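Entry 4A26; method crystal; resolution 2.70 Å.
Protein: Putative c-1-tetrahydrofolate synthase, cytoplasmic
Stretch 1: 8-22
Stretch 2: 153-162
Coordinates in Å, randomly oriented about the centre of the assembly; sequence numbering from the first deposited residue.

Stretch 1 (8-22) IIDGKAIAAAIRSEL
Stretch 2 (153-162) IVLLKRCGIE

Residues 11-22 form a helix that runs on beyond the stretch, entered from an extended lead at Ile 8 to Asp 10 (Ile 9 phi/psi -69/94). Asp 10 caps it: with chi1 t, its OD1 accepts a weak bond from Ala 13 N at 3.2 Å. The second helix arrives from earlier in the chain through Ile 153 and closes in a Schellman motif, where Gly 160 takes phi/psi 77/15, a positive phi that favours glycine, and Ile 161 N bonds back to Leu 156 O at 3.0 Å. The axes cross almost perpendicularly, at 88°, with a closest approach of 10.8 Å. Register is set by Gly 11 CA to Leu 155 CA at 6.7 Å and Ile 9 CA to Cys 159 CA at 7.2 Å.

At such a crossing, contact collects around a few side chains, burying 465 Å² in total. Ile 9 (m, t) points toward the second stretch; its CG2 lies 3.8 Å from both Leu 155 CG and Cys 159 SG, and its CD1 meets Ile 161 CD1 at 4.1 Å. Leu 155 leaves its backbone sideways in an off-well conformation (chi1 -103°, chi2 31°), bringing CD1 to 4.2 Å from Gly 11 CA and 4.1 Å from Ile 14 CD1. Ile 14 CD1 also packs 4.2 Å from Cys 159 SG (chi1 m).

Arg 158 (m, t, t, chi4 -90°) is the long knob, set among Ile 14, Ala 17, Ile 18 and Glu 21. Its aliphatic part suits apolar neighbours: CD lies 3.4 Å from Ile 14 CG2. Ile 18 CG1 covers one guanidinium face, 3.8 Å from Arg 158 NE, while Ile 18 CD1 reaches Val 154 CG1 at 3.9 Å. At the guanidinium edge, Arg 158 NH2 donates to Glu 21 OE2 at 2.6 Å, a salt bridge that pairs the charge beyond the apolar patch.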

# COMPACT_ATOMS: atom_id res chain seq x y z
N ILE A 8 30.33 0.35 -7.69
CA ILE A 8 29.33 1.04 -8.49
C ILE A 8 28.32 0.05 -9.03
O ILE A 8 28.66 -0.83 -9.81
CB ILE A 8 30.00 1.84 -9.62
CG1 ILE A 8 30.83 2.98 -9.01
CG2 ILE A 8 28.96 2.38 -10.59
CD1 ILE A 8 31.51 3.89 -10.02
N ILE A 9 27.07 0.19 -8.59
CA ILE A 9 25.96 -0.64 -9.04
C ILE A 9 25.67 -0.29 -10.50
O ILE A 9 24.93 0.65 -10.78
CB ILE A 9 24.69 -0.39 -8.18
CG1 ILE A 9 24.93 -0.76 -6.71
CG2 ILE A 9 23.51 -1.19 -8.71
CD1 ILE A 9 23.75 -0.48 -5.81
N ASP A 10 26.26 -1.04 -11.42
CA ASP A 10 26.07 -0.79 -12.85
C ASP A 10 24.69 -1.26 -13.33
O ASP A 10 24.56 -2.35 -13.89
CB ASP A 10 27.19 -1.45 -13.67
CG ASP A 10 27.16 -1.02 -15.14
OD1 ASP A 10 26.25 -0.25 -15.52
OD2 ASP A 10 28.05 -1.46 -15.91
N GLY A 11 23.69 -0.41 -13.11
CA GLY A 11 22.32 -0.67 -13.57
C GLY A 11 22.20 -0.93 -15.06
O GLY A 11 21.41 -1.77 -15.48
N LYS A 12 22.97 -0.20 -15.87
CA LYS A 12 22.98 -0.37 -17.33
C LYS A 12 23.34 -1.79 -17.73
O LYS A 12 22.68 -2.39 -18.60
CB LYS A 12 23.97 0.61 -17.99
CG LYS A 12 23.41 2.00 -18.27
N ALA A 13 24.38 -2.32 -17.10
CA ALA A 13 24.83 -3.68 -17.38
C ALA A 13 23.81 -4.72 -16.89
O ALA A 13 23.44 -5.63 -17.63
CB ALA A 13 26.19 -3.93 -16.72
N ILE A 14 23.34 -4.55 -15.66
CA ILE A 14 22.37 -5.47 -15.06
C ILE A 14 21.13 -5.57 -15.95
O ILE A 14 20.65 -6.67 -16.23
CB ILE A 14 21.97 -5.02 -13.63
CG1 ILE A 14 23.14 -5.21 -12.66
CG2 ILE A 14 20.78 -5.82 -13.12
CD1 ILE A 14 22.94 -4.54 -11.34
N ALA A 15 20.62 -4.43 -16.39
CA ALA A 15 19.49 -4.38 -17.32
C ALA A 15 19.81 -5.11 -18.63
O ALA A 15 18.95 -5.81 -19.18
CB ALA A 15 19.11 -2.92 -17.61
N ALA A 16 21.03 -4.94 -19.12
CA ALA A 16 21.49 -5.62 -20.33
C ALA A 16 21.44 -7.14 -20.15
O ALA A 16 20.98 -7.85 -21.04
CB ALA A 16 22.90 -5.18 -20.69
N ALA A 17 21.92 -7.61 -19.00
CA ALA A 17 21.85 -9.03 -18.66
C ALA A 17 20.41 -9.52 -18.63
O ALA A 17 20.11 -10.62 -19.10
CB ALA A 17 22.52 -9.29 -17.33
N ILE A 18 19.52 -8.70 -18.06
CA ILE A 18 18.10 -9.05 -17.96
C ILE A 18 17.43 -9.13 -19.33
O ILE A 18 16.68 -10.06 -19.59
CB ILE A 18 17.34 -8.07 -17.04
CG1 ILE A 18 17.68 -8.37 -15.57
CG2 ILE A 18 15.84 -8.18 -17.25
CD1 ILE A 18 17.21 -7.31 -14.60
N ARG A 19 17.71 -8.17 -20.20
CA ARG A 19 17.17 -8.20 -21.57
C ARG A 19 17.56 -9.49 -22.29
O ARG A 19 16.74 -10.08 -22.99
CB ARG A 19 17.63 -6.99 -22.38
CG ARG A 19 16.97 -5.68 -21.96
CD ARG A 19 17.12 -4.60 -23.03
NE ARG A 19 18.51 -4.24 -23.28
CZ ARG A 19 19.26 -3.47 -22.49
NH1 ARG A 19 18.76 -2.97 -21.36
NH2 ARG A 19 20.52 -3.20 -22.81
N SER A 20 18.81 -9.93 -22.09
CA SER A 20 19.29 -11.19 -22.66
C SER A 20 18.52 -12.39 -22.11
O SER A 20 18.16 -13.30 -22.85
CB SER A 20 20.78 -11.37 -22.38
OG SER A 20 21.22 -12.66 -22.78
N GLU A 21 18.28 -12.38 -20.80
CA GLU A 21 17.52 -13.44 -20.15
C GLU A 21 16.08 -13.49 -20.65
O GLU A 21 15.56 -14.58 -20.91
CB GLU A 21 17.54 -13.25 -18.63
CG GLU A 21 18.91 -13.51 -18.02
CD GLU A 21 19.09 -12.85 -16.67
OE1 GLU A 21 18.08 -12.47 -16.02
OE2 GLU A 21 20.25 -12.72 -16.24
N LEU A 22 15.45 -12.33 -20.78
CA LEU A 22 14.10 -12.24 -21.32
C LEU A 22 14.05 -12.75 -22.75
O LEU A 22 13.13 -13.49 -23.12
CB LEU A 22 13.59 -10.79 -21.28
CG LEU A 22 13.30 -10.22 -19.89
CD1 LEU A 22 13.23 -8.71 -19.94
CD2 LEU A 22 12.02 -10.81 -19.32
N ILE A 153 14.77 -2.82 -6.38
CA ILE A 153 14.95 -4.04 -5.58
C ILE A 153 15.83 -5.05 -6.30
O ILE A 153 16.69 -5.69 -5.68
CB ILE A 153 13.59 -4.67 -5.18
CG1 ILE A 153 13.02 -3.99 -3.93
CG2 ILE A 153 13.75 -6.13 -4.84
CD1 ILE A 153 12.77 -2.53 -4.08
N VAL A 154 15.64 -5.19 -7.61
CA VAL A 154 16.44 -6.13 -8.42
C VAL A 154 17.91 -5.71 -8.49
O VAL A 154 18.81 -6.55 -8.45
CB VAL A 154 15.85 -6.31 -9.84
CG1 VAL A 154 16.81 -7.11 -10.72
CG2 VAL A 154 14.49 -7.00 -9.77
N LEU A 155 18.16 -4.41 -8.59
CA LEU A 155 19.51 -3.86 -8.44
C LEU A 155 20.20 -4.40 -7.19
O LEU A 155 21.37 -4.78 -7.24
CB LEU A 155 19.46 -2.33 -8.38
CG LEU A 155 19.87 -1.54 -9.63
CD1 LEU A 155 19.56 -2.29 -10.91
CD2 LEU A 155 19.18 -0.18 -9.62
N LEU A 156 19.48 -4.42 -6.07
CA LEU A 156 20.02 -4.91 -4.80
C LEU A 156 20.26 -6.41 -4.83
O LEU A 156 21.38 -6.87 -4.62
CB LEU A 156 19.09 -4.55 -3.64
CG LEU A 156 18.87 -3.06 -3.37
CD1 LEU A 156 17.70 -2.86 -2.44
CD2 LEU A 156 20.13 -2.42 -2.80
N LYS A 157 19.20 -7.18 -5.10
CA LYS A 157 19.28 -8.64 -5.19
C LYS A 157 20.45 -9.10 -6.05
O LYS A 157 21.18 -10.02 -5.68
CB LYS A 157 17.99 -9.21 -5.78
CG LYS A 157 16.80 -9.23 -4.84
CD LYS A 157 15.66 -10.05 -5.43
CE LYS A 157 14.61 -10.43 -4.40
NZ LYS A 157 13.74 -9.27 -4.06
N ARG A 158 20.60 -8.45 -7.20
CA ARG A 158 21.61 -8.84 -8.18
C ARG A 158 23.02 -8.39 -7.83
O ARG A 158 23.98 -8.88 -8.41
CB ARG A 158 21.22 -8.32 -9.57
CG ARG A 158 20.18 -9.21 -10.25
CD ARG A 158 19.85 -8.72 -11.63
NE ARG A 158 19.45 -9.82 -12.51
CZ ARG A 158 20.29 -10.54 -13.26
NH1 ARG A 158 21.60 -10.29 -13.25
NH2 ARG A 158 19.81 -11.51 -14.01
N CYS A 159 23.15 -7.47 -6.88
CA CYS A 159 24.45 -7.11 -6.32
C CYS A 159 24.75 -7.89 -5.04
O CYS A 159 25.80 -7.69 -4.43
CB CYS A 159 24.52 -5.61 -6.05
SG CYS A 159 24.66 -4.62 -7.54
N GLY A 160 23.84 -8.77 -4.64
CA GLY A 160 24.01 -9.58 -3.44
C GLY A 160 23.74 -8.80 -2.17
O GLY A 160 24.09 -9.24 -1.08
N ILE A 161 23.10 -7.63 -2.32
CA ILE A 161 22.85 -6.76 -1.19
C ILE A 161 21.66 -7.29 -0.39
O ILE A 161 20.53 -7.36 -0.90
CB ILE A 161 22.60 -5.31 -1.65
CG1 ILE A 161 23.85 -4.76 -2.35
CG2 ILE A 161 22.23 -4.43 -0.46
CD1 ILE A 161 23.69 -3.38 -2.93
N GLU A 162 21.94 -7.68 0.85
CA GLU A 162 20.92 -8.21 1.76
C GLU A 162 19.91 -7.12 2.11
O GLU A 162 20.29 -5.98 2.37
CB GLU A 162 21.57 -8.73 3.05
CG GLU A 162 22.31 -10.07 2.91
CD GLU A 162 23.19 -10.42 4.11
OE1 GLU A 162 23.24 -9.65 5.09
OE2 GLU A 162 23.86 -11.48 4.07